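Local coordinates for histidine--tRNA ligase (Staphylococcus aureus, PDB 1QE0) that catalyses the ATP-dependent attachment of L-histidine to tRNA(His), releasing AMP and diphosphate, as a homodimeric class II aminoacyl-tRNA synthetase, at the interface of chains A and B. Coordinates in Å, arbitrary orientation; residue numbers count along the deposited sequence, not the author numbering. Chains: chain A/B, Histidine--tRNA ligase.

Three patches of the homodimer interface sample its length. Contacts 2 and 3 lie about 18 Å apart between the centres of their C-alpha atoms, and both use the N-terminal segment of chain A: residues 1-2 in contact 3 and residues 10-13, running into helix 13-33, in contact 2, each laid on the catalytic region of chain B. Contact 1 is remote, about 41 Å from contact 2 and about 54 Å from contact 3, again between C-alpha centres, and sets the loop of A:Pro98 against the anticodon-binding domain of chain B. Two-fold symmetry repeats every patch with the chains exchanged, so each subunit reaches across to both domains of its partner.

Contact 1: the interface of chains A and B. Residues chain A 98-100; chain B 364, 366, 374, 377.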
# COMPACT_ATOMS: atom_id res chain seq x y z
N PRO A 98 -1.57 14.00 22.45
CA PRO A 98 -0.46 14.83 22.91
C PRO A 98 0.43 15.19 21.73
O PRO A 98 1.00 16.26 21.71
CB PRO A 98 0.25 13.92 23.88
CG PRO A 98 0.05 12.60 23.29
CD PRO A 98 -1.42 12.63 22.94
N ASN A 99 0.51 14.32 20.73
CA ASN A 99 1.33 14.54 19.54
C ASN A 99 0.53 15.23 18.43
O ASN A 99 -0.37 14.63 17.85
CB ASN A 99 1.89 13.19 19.05
CG ASN A 99 2.62 13.29 17.70
OD1 ASN A 99 2.85 14.37 17.17
ND2 ASN A 99 3.00 12.14 17.16
N GLN A 100 0.87 16.48 18.14
CA GLN A 100 0.20 17.25 17.12
C GLN A 100 1.26 18.04 16.33
O GLN A 100 2.33 18.31 16.85
CB GLN A 100 -0.78 18.22 17.77
CG GLN A 100 -1.88 17.60 18.59
CD GLN A 100 -3.04 17.03 17.79
OE1 GLN A 100 -3.49 17.59 16.78
NE2 GLN A 100 -3.58 15.93 18.29
N LEU B 364 2.84 24.20 15.81
CA LEU B 364 2.26 24.46 17.16
C LEU B 364 3.03 25.42 18.13
O LEU B 364 2.57 25.68 19.23
CB LEU B 364 2.02 23.15 17.91
CG LEU B 364 0.61 22.61 18.05
CD1 LEU B 364 0.04 22.27 16.71
CD2 LEU B 364 0.65 21.35 18.92
N ARG B 366 5.75 25.73 20.60
CA ARG B 366 5.72 25.51 22.04
C ARG B 366 7.02 25.69 22.81
O ARG B 366 8.10 25.83 22.23
CB ARG B 366 5.03 24.18 22.38
CG ARG B 366 5.41 22.99 21.55
CD ARG B 366 4.34 21.91 21.68
NE ARG B 366 4.57 20.89 20.66
CZ ARG B 366 3.72 19.93 20.29
NH1 ARG B 366 4.09 19.10 19.33
NH2 ARG B 366 2.56 19.75 20.91
N GLN B 374 7.64 16.36 22.83
CA GLN B 374 7.24 15.88 21.51
C GLN B 374 8.38 15.02 20.92
O GLN B 374 8.12 13.96 20.32
CB GLN B 374 6.95 17.06 20.58
CG GLN B 374 6.58 16.67 19.15
CD GLN B 374 5.13 16.20 18.98
OE1 GLN B 374 4.35 16.15 19.92
NE2 GLN B 374 4.77 15.91 17.74
N ARG B 377 7.99 11.92 22.48
CA ARG B 377 6.74 11.34 22.01
C ARG B 377 6.92 10.66 20.67
O ARG B 377 6.39 9.56 20.46
CB ARG B 377 5.70 12.45 21.90
CG ARG B 377 4.33 11.99 21.45
CD ARG B 377 3.25 12.72 22.24
NE ARG B 377 3.40 14.16 22.12
CZ ARG B 377 3.80 14.95 23.10
NH1 ARG B 377 3.94 16.26 22.88
NH2 ARG B 377 4.02 14.46 24.30
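A:Pro98 and A:Asn99 lie against B:Arg377, where a loop of the catalytic part of chain A meets helix 368-377 in the anticodon-binding domain of chain B. This domain-to-partner contact probably helps set where the anticodon domain sits on the dimer. The apolar part rests on the arginine stem: CG of A:Pro98 is 3.4 Å from CD of B:Arg377, and CB of A:Asn99 comes up at the edge of the guanidinium, in its plane. CB of A:Pro98 covers one guanidinium face near the rim, while CA of B:Gln374 covers the opposite face. The arginine chain bends at chi2 (139°) and chi3, which turns the guanidinium back toward B:Gln374, one turn earlier in the helix. A second apolar touch joins CB of A:Gln100 to CD2 of B:Leu364 at 3.6 Å.

Among the polar contacts, the side-chain amide NE2 of B:Gln374 donates to OD1 of A:Asn99 at 2.5 Å. The two amide planes stand 75° apart, and the donor lies above the carbonyl plane of the asparagine. B:Arg366 adds a weak bond from NH1 to the backbone O of A:Gln100. Within chain B, NH1 of B:Arg377 steadies the glutamine by donating to its OE1 at 3.0 Å, in the plane of that carbonyl.

Contact 2: the interface of chains A and B. Residues chain A 10-13; chain B 37-39.
A:Leu12 and B:Ile38 form one half of the apolar centre, lying side by side and pointing the same way, with CD2 of the leucine 3.8 Å from CG1 of the isoleucine. The site is a short antiparallel beta bridge in the motif 1 region that forms the dimer interface of class II synthetases, made by the segment leading into helix 13-33 of chain A and the residues just after strand 36-37 of chain B. B:Ile38 has CG1 anti to its backbone nitrogen (chi1 -178°), which carries that branch toward the leucine. The other half is A:Ile11 over the aliphatic stem of B:Arg39: the two side chains cross at a slant, CB to CB at 3.9 Å, and CD1 of the isoleucine reaches CD of the arginine at 4.1 Å.

Outward from these, A:Ile11 and B:Arg39 pair through their backbones. N of A:Ile11 donates to O of B:Arg39 at 2.8 Å, and N of B:Arg39 returns a bond of 2.8 Å to O of A:Ile11. The ring of A:Pro13 packs beside O of B:Glu37. At the rim the extended B:Arg39 chain carries its guanidinium to B:Glu37 of the same subunit, where NH2 forms a salt bridge to OE1 at 3.1 Å, meeting this carboxylate oxygen on its syn side.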
# COMPACT_ATOMS: atom_id res chain seq x y z
N ASP A 10 -8.00 -5.08 -13.74
CA ASP A 10 -7.17 -5.88 -12.82
C ASP A 10 -5.74 -5.43 -12.98
O ASP A 10 -5.31 -5.15 -14.11
CB ASP A 10 -7.11 -7.35 -13.18
CG ASP A 10 -8.42 -7.99 -13.22
OD1 ASP A 10 -9.41 -7.38 -12.74
OD2 ASP A 10 -8.44 -9.11 -13.75
N ILE A 11 -4.99 -5.43 -11.90
CA ILE A 11 -3.60 -5.06 -12.00
C ILE A 11 -2.94 -6.43 -12.05
O ILE A 11 -2.95 -7.18 -11.08
CB ILE A 11 -3.19 -4.16 -10.80
CG1 ILE A 11 -3.70 -2.75 -11.04
CG2 ILE A 11 -1.70 -4.06 -10.66
CD1 ILE A 11 -3.90 -1.94 -9.78
N LEU A 12 -2.50 -6.81 -13.25
CA LEU A 12 -1.89 -8.12 -13.44
C LEU A 12 -0.39 -8.14 -13.12
O LEU A 12 0.22 -7.10 -13.01
CB LEU A 12 -2.18 -8.58 -14.87
CG LEU A 12 -3.66 -8.67 -15.28
CD1 LEU A 12 -3.73 -9.33 -16.61
CD2 LEU A 12 -4.47 -9.45 -14.28
N PRO A 13 0.22 -9.34 -12.98
CA PRO A 13 1.66 -9.48 -12.67
C PRO A 13 2.71 -8.54 -13.28
O PRO A 13 3.76 -8.32 -12.68
CB PRO A 13 1.95 -10.93 -13.02
CG PRO A 13 0.71 -11.57 -12.59
CD PRO A 13 -0.41 -10.67 -13.07
N GLU B 37 2.03 -11.07 -8.02
CA GLU B 37 0.81 -10.46 -7.49
C GLU B 37 -0.19 -10.05 -8.52
O GLU B 37 0.16 -9.56 -9.56
CB GLU B 37 1.14 -9.23 -6.65
CG GLU B 37 0.02 -8.84 -5.72
CD GLU B 37 0.17 -7.45 -5.12
OE1 GLU B 37 1.03 -6.64 -5.58
OE2 GLU B 37 -0.60 -7.19 -4.17
N ILE B 38 -1.45 -10.22 -8.20
CA ILE B 38 -2.52 -9.80 -9.09
C ILE B 38 -3.45 -9.03 -8.16
O ILE B 38 -3.50 -9.34 -6.97
CB ILE B 38 -3.28 -11.02 -9.71
CG1 ILE B 38 -4.36 -10.55 -10.67
CG2 ILE B 38 -3.87 -11.91 -8.59
CD1 ILE B 38 -5.28 -11.64 -11.09
N ARG B 39 -4.10 -7.99 -8.65
CA ARG B 39 -5.03 -7.23 -7.83
C ARG B 39 -6.31 -7.16 -8.63
O ARG B 39 -6.33 -6.63 -9.74
CB ARG B 39 -4.54 -5.82 -7.56
CG ARG B 39 -3.16 -5.77 -7.08
CD ARG B 39 -2.76 -4.39 -6.65
NE ARG B 39 -1.44 -4.48 -6.05
CZ ARG B 39 -0.71 -3.45 -5.68
NH1 ARG B 39 -1.19 -2.23 -5.85
NH2 ARG B 39 0.51 -3.63 -5.19

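Contact 3: the interface of chains A and B. Residues chain A 1-2; chain B 51, 90, 296-297.
The tighter part of the contact is where the amino end and alpha carbon of A:Met1 meet B:Asp297. At this edge of the homodimer interface the N-terminus of chain A lies on the catalytic region of chain B, beside helix 82-91 and the loop following helix 292-295. N of A:Met1 donates to OD1 of B:Asp297 at 2.9 Å, approaching on the anti side of the carboxylate and 23° out of its plane. CA of A:Met1 lies beside CB of B:Asp297, which buries this end of the methionine against the aspartate. If the terminal amine is charged, the acidic group would favour it electrostatically.

The packing around the methionine side chain is looser. With CG in the crowded position between backbone N and carbonyl carbon (chi1 62°), the chain runs away from the aspartate, sliding past B:Ile90 in the opposite direction. Its SD and the CG2 methyl of B:Ile90 are 3.9 Å apart. B:Leu296 gives a still more distant contact, its O being 4.3 Å from CA of A:Met1.

On the other flank, the side chain of A:Ile2 comes toward the B:Arg51 head from the opposite direction, CG1 of A:Ile2 3.7 Å from NH2 of B:Arg51; the position of CD1 is doubtful. That head is tied within chain B to the second carboxylate oxygen of the aspartate, NH2 of B:Arg51 to OD2 of B:Asp297 at 2.8 Å.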
# COMPACT_ATOMS: atom_id res chain seq x y z
N MET A 1 -18.34 -16.95 -20.09
CA MET A 1 -17.39 -16.56 -19.01
C MET A 1 -17.85 -15.28 -18.40
O MET A 1 -18.56 -14.50 -19.04
CB MET A 1 -15.99 -16.35 -19.57
CG MET A 1 -15.90 -15.24 -20.57
SD MET A 1 -14.19 -14.93 -20.97
CE MET A 1 -14.24 -13.10 -21.11
N ILE A 2 -17.37 -15.03 -17.19
CA ILE A 2 -17.71 -13.84 -16.45
C ILE A 2 -16.63 -12.77 -16.67
O ILE A 2 -15.43 -13.08 -16.68
CB ILE A 2 -17.84 -14.23 -15.00
CG1 ILE A 2 -18.72 -15.48 -14.94
CG2 ILE A 2 -18.45 -13.08 -14.18
CD1 ILE A 2 -19.23 -15.77 -13.60
N ARG B 51 -22.10 -18.59 -8.52
CA ARG B 51 -21.76 -19.96 -8.88
C ARG B 51 -21.79 -21.05 -7.80
O ARG B 51 -21.39 -20.78 -6.64
CB ARG B 51 -20.41 -19.96 -9.59
CG ARG B 51 -20.44 -19.06 -10.78
CD ARG B 51 -21.43 -19.56 -11.82
NE ARG B 51 -20.73 -19.69 -13.09
CZ ARG B 51 -20.77 -18.79 -14.07
NH1 ARG B 51 -21.52 -17.70 -13.94
NH2 ARG B 51 -19.95 -18.92 -15.10
N ILE B 90 -9.26 -16.78 -16.44
CA ILE B 90 -10.03 -17.09 -17.64
C ILE B 90 -10.09 -15.92 -18.61
O ILE B 90 -9.64 -16.01 -19.75
CB ILE B 90 -11.45 -17.52 -17.31
CG1 ILE B 90 -11.41 -18.97 -16.77
CG2 ILE B 90 -12.32 -17.38 -18.55
CD1 ILE B 90 -12.49 -19.36 -15.78
N LEU B 296 -16.66 -21.65 -13.42
CA LEU B 296 -16.49 -20.25 -13.84
C LEU B 296 -16.34 -20.08 -15.34
O LEU B 296 -15.85 -19.06 -15.81
CB LEU B 296 -15.29 -19.63 -13.13
CG LEU B 296 -15.50 -19.33 -11.64
CD1 LEU B 296 -16.98 -19.44 -11.31
CD2 LEU B 296 -14.69 -20.27 -10.77
N ASP B 297 -16.81 -21.07 -16.10
CA ASP B 297 -16.74 -21.02 -17.55
C ASP B 297 -15.31 -21.07 -18.09
O ASP B 297 -14.96 -20.32 -19.01
CB ASP B 297 -17.44 -19.75 -18.10
CG ASP B 297 -18.96 -19.68 -17.76
OD1 ASP B 297 -19.56 -18.60 -17.98
OD2 ASP B 297 -19.55 -20.69 -17.28